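Local coordinates for glutamate racemase (Bacillus anthracis, PDB 2DWU), which belongs to the Asp/Glu/hydantoin racemase family, enzymes built from two alpha/beta domains, and binds D-glutamic acid, at residues H237-T242 / I260-V265. Residues are numbered along the deposited sequence; the frame is centred on the assembly and turned at random. Where two conformers were deposited one is given.
Sequences HRFFTT and ISVDCV. With K (potassium ion), chain G.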
loop_
_atom_site.group_PDB
_atom_site.type_symbol
_atom_site.label_atom_id
_atom_site.label_comp_id
_atom_site.label_asym_id
_atom_site.label_seq_id
_atom_site.Cartn_x
_atom_site.Cartn_y
_atom_site.Cartn_z
ATOM N N HIS B 237 8.720 -22.292 -5.225
ATOM C CA HIS B 237 8.382 -21.509 -6.413
ATOM C C HIS B 237 8.949 -22.152 -7.662
ATOM O O HIS B 237 10.000 -22.817 -7.585
ATOM C CB HIS B 237 8.983 -20.116 -6.237
ATOM C CG HIS B 237 8.646 -19.528 -4.917
ATOM N ND1 HIS B 237 7.343 -19.309 -4.529
ATOM C CD2 HIS B 237 9.415 -19.249 -3.843
ATOM C CE1 HIS B 237 7.327 -18.922 -3.268
ATOM N NE2 HIS B 237 8.573 -18.878 -2.826
ATOM N N ARG B 238 8.275 -21.943 -8.790
ATOM C CA ARG B 238 8.722 -22.496 -10.067
ATOM C C ARG B 238 8.872 -21.367 -11.070
ATOM O O ARG B 238 7.990 -20.483 -11.161
ATOM C CB ARG B 238 7.699 -23.491 -10.629
ATOM C CG ARG B 238 7.462 -24.748 -9.804
ATOM C CD ARG B 238 8.636 -25.700 -9.871
ATOM N NE ARG B 238 8.963 -26.163 -11.232
ATOM C CZ ARG B 238 8.277 -27.058 -11.942
ATOM N NH1 ARG B 238 7.178 -27.630 -11.449
ATOM N NH2 ARG B 238 8.708 -27.401 -13.153
ATOM N N PHE B 239 9.954 -21.418 -11.842
ATOM C CA PHE B 239 10.195 -20.393 -12.863
ATOM C C PHE B 239 10.328 -21.062 -14.226
ATOM O O PHE B 239 10.909 -22.154 -14.347
ATOM C CB PHE B 239 11.463 -19.609 -12.533
ATOM C CG PHE B 239 11.357 -18.819 -11.265
ATOM C CD1 PHE B 239 11.039 -17.462 -11.307
ATOM C CD2 PHE B 239 11.543 -19.436 -10.031
ATOM C CE1 PHE B 239 10.907 -16.725 -10.130
ATOM C CE2 PHE B 239 11.410 -18.707 -8.836
ATOM C CZ PHE B 239 11.088 -17.337 -8.895
ATOM N N PHE B 240 9.768 -20.423 -15.245
ATOM C CA PHE B 240 9.795 -20.943 -16.603
ATOM C C PHE B 240 10.240 -19.846 -17.562
ATOM O O PHE B 240 9.925 -18.670 -17.355
ATOM C CB PHE B 240 8.397 -21.423 -16.988
ATOM C CG PHE B 240 7.885 -22.546 -16.137
ATOM C CD1 PHE B 240 8.245 -23.864 -16.418
ATOM C CD2 PHE B 240 7.057 -22.289 -15.053
ATOM C CE1 PHE B 240 7.784 -24.916 -15.623
ATOM C CE2 PHE B 240 6.592 -23.338 -14.245
ATOM C CZ PHE B 240 6.963 -24.657 -14.541
ATOM N N THR B 241 10.965 -20.225 -18.610
ATOM C CA THR B 241 11.434 -19.235 -19.584
ATOM C C THR B 241 11.355 -19.790 -20.990
ATOM O O THR B 241 11.447 -21.011 -21.206
ATOM C CB THR B 241 12.888 -18.825 -19.315
ATOM O OG1 THR B 241 13.300 -17.870 -20.306
ATOM C CG2 THR B 241 13.818 -20.035 -19.409
ATOM N N THR B 242 11.156 -18.898 -21.953
ATOM C CA THR B 242 11.095 -19.330 -23.341
ATOM C C THR B 242 12.480 -19.220 -23.966
ATOM O O THR B 242 12.691 -19.670 -25.096
ATOM C CB THR B 242 10.139 -18.483 -24.180
ATOM O OG1 THR B 242 10.491 -17.098 -24.040
ATOM C CG2 THR B 242 8.673 -18.730 -23.769
ATOM N N ILE B 260 17.552 -20.802 -8.333
ATOM C CA ILE B 260 16.131 -21.114 -8.394
ATOM C C ILE B 260 15.830 -22.244 -9.377
ATOM O O ILE B 260 16.690 -22.638 -10.168
ATOM C CB ILE B 260 15.313 -19.869 -8.835
ATOM C CG1 ILE B 260 15.913 -19.287 -10.120
ATOM C CG2 ILE B 260 15.301 -18.822 -7.747
ATOM C CD1 ILE B 260 15.073 -18.168 -10.722
ATOM N N SER B 261 14.606 -22.762 -9.317
ATOM C CA SER B 261 14.179 -23.828 -10.217
ATOM C C SER B 261 13.736 -23.212 -11.538
ATOM O O SER B 261 12.755 -22.465 -11.576
ATOM C CB SER B 261 13.007 -24.609 -9.608
ATOM O OG SER B 261 12.409 -25.452 -10.578
ATOM N N VAL B 262 14.451 -23.523 -12.616
ATOM C CA VAL B 262 14.100 -22.986 -13.933
ATOM C C VAL B 262 13.912 -24.067 -14.993
ATOM O O VAL B 262 14.744 -24.976 -15.125
ATOM C CB VAL B 262 15.163 -22.003 -14.473
ATOM C CG1 VAL B 262 14.628 -21.341 -15.747
ATOM C CG2 VAL B 262 15.484 -20.937 -13.434
ATOM N N ASP B 263 12.816 -23.972 -15.733
ATOM C CA ASP B 263 12.519 -24.928 -16.800
ATOM C C ASP B 263 12.172 -24.196 -18.094
ATOM O O ASP B 263 11.744 -23.037 -18.068
ATOM C CB ASP B 263 11.362 -25.846 -16.400
ATOM C CG ASP B 263 11.793 -26.923 -15.418
ATOM O OD1 ASP B 263 11.461 -26.822 -14.232
ATOM O OD2 ASP B 263 12.484 -27.877 -15.849
ATOM N N CYS B 264 12.355 -24.887 -19.217
ATOM C CA CYS B 264 12.076 -24.324 -20.539
ATOM C C CYS B 264 10.616 -24.534 -20.918
ATOM O O CYS B 264 9.964 -25.484 -20.468
ATOM C CB CYS B 264 12.973 -24.980 -21.593
ATOM S SG CYS B 264 12.717 -26.765 -21.720
ATOM N N VAL B 265 10.092 -23.646 -21.749
ATOM C CA VAL B 265 8.716 -23.744 -22.191
ATOM C C VAL B 265 8.642 -23.185 -23.598
ATOM O O VAL B 265 9.415 -22.291 -23.940
ATOM C CB VAL B 265 7.766 -22.918 -21.282
ATOM C CG1 VAL B 265 8.344 -21.532 -21.044
ATOM C CG2 VAL B 265 6.397 -22.783 -21.933
HETATM K K K G . 10.885 -21.569 -26.413
HETATM O O HOH W 1 12.626 -21.726 -7.374
HETATM O O HOH W 2 10.822 -24.766 -12.798
HETATM O O HOH W 3 8.432 -20.072 -27.073
HETATM O O HOH W 4 9.616 -20.976 -29.364
#
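I260 CD1 sits over one face of the F239 ring, 3.9 Å from its centroid and 16° off the ring normal, a CH-pi contact, while S261 O lies in the ring plane at its edge. On the other side of the sheet, one face of the R238 guanidinium meets F240 CZ, and D263 comes to its edge. Strands 238-241 and 262-264 are the parallel strands of a beta-alpha-beta unit whose helix 245-256 packs on T241, I260 and V262; 262-264 is an edge strand of the chain's six-stranded parallel sheet. The chain of R238 bends at chi2 and chi3 (-72° and -59°), folding back so that NH2 reaches D263 OD1 at 3.0 Å in a salt bridge. That oxygen is approached from above the carboxylate plane, and a water that accepts from R238 NE lies 2.6 Å from D263 OD1. Along the backbone, F239 N to S261 O and T241 N to D263 O alternate with bonds from D263 N to F239 O and V265 N to T241 O. Beyond the last of these, both segments turn a carbonyl to one potassium ion, which D266 also binds: T242 O stands 2.9 Å from the metal and V265 O 3.0 Å.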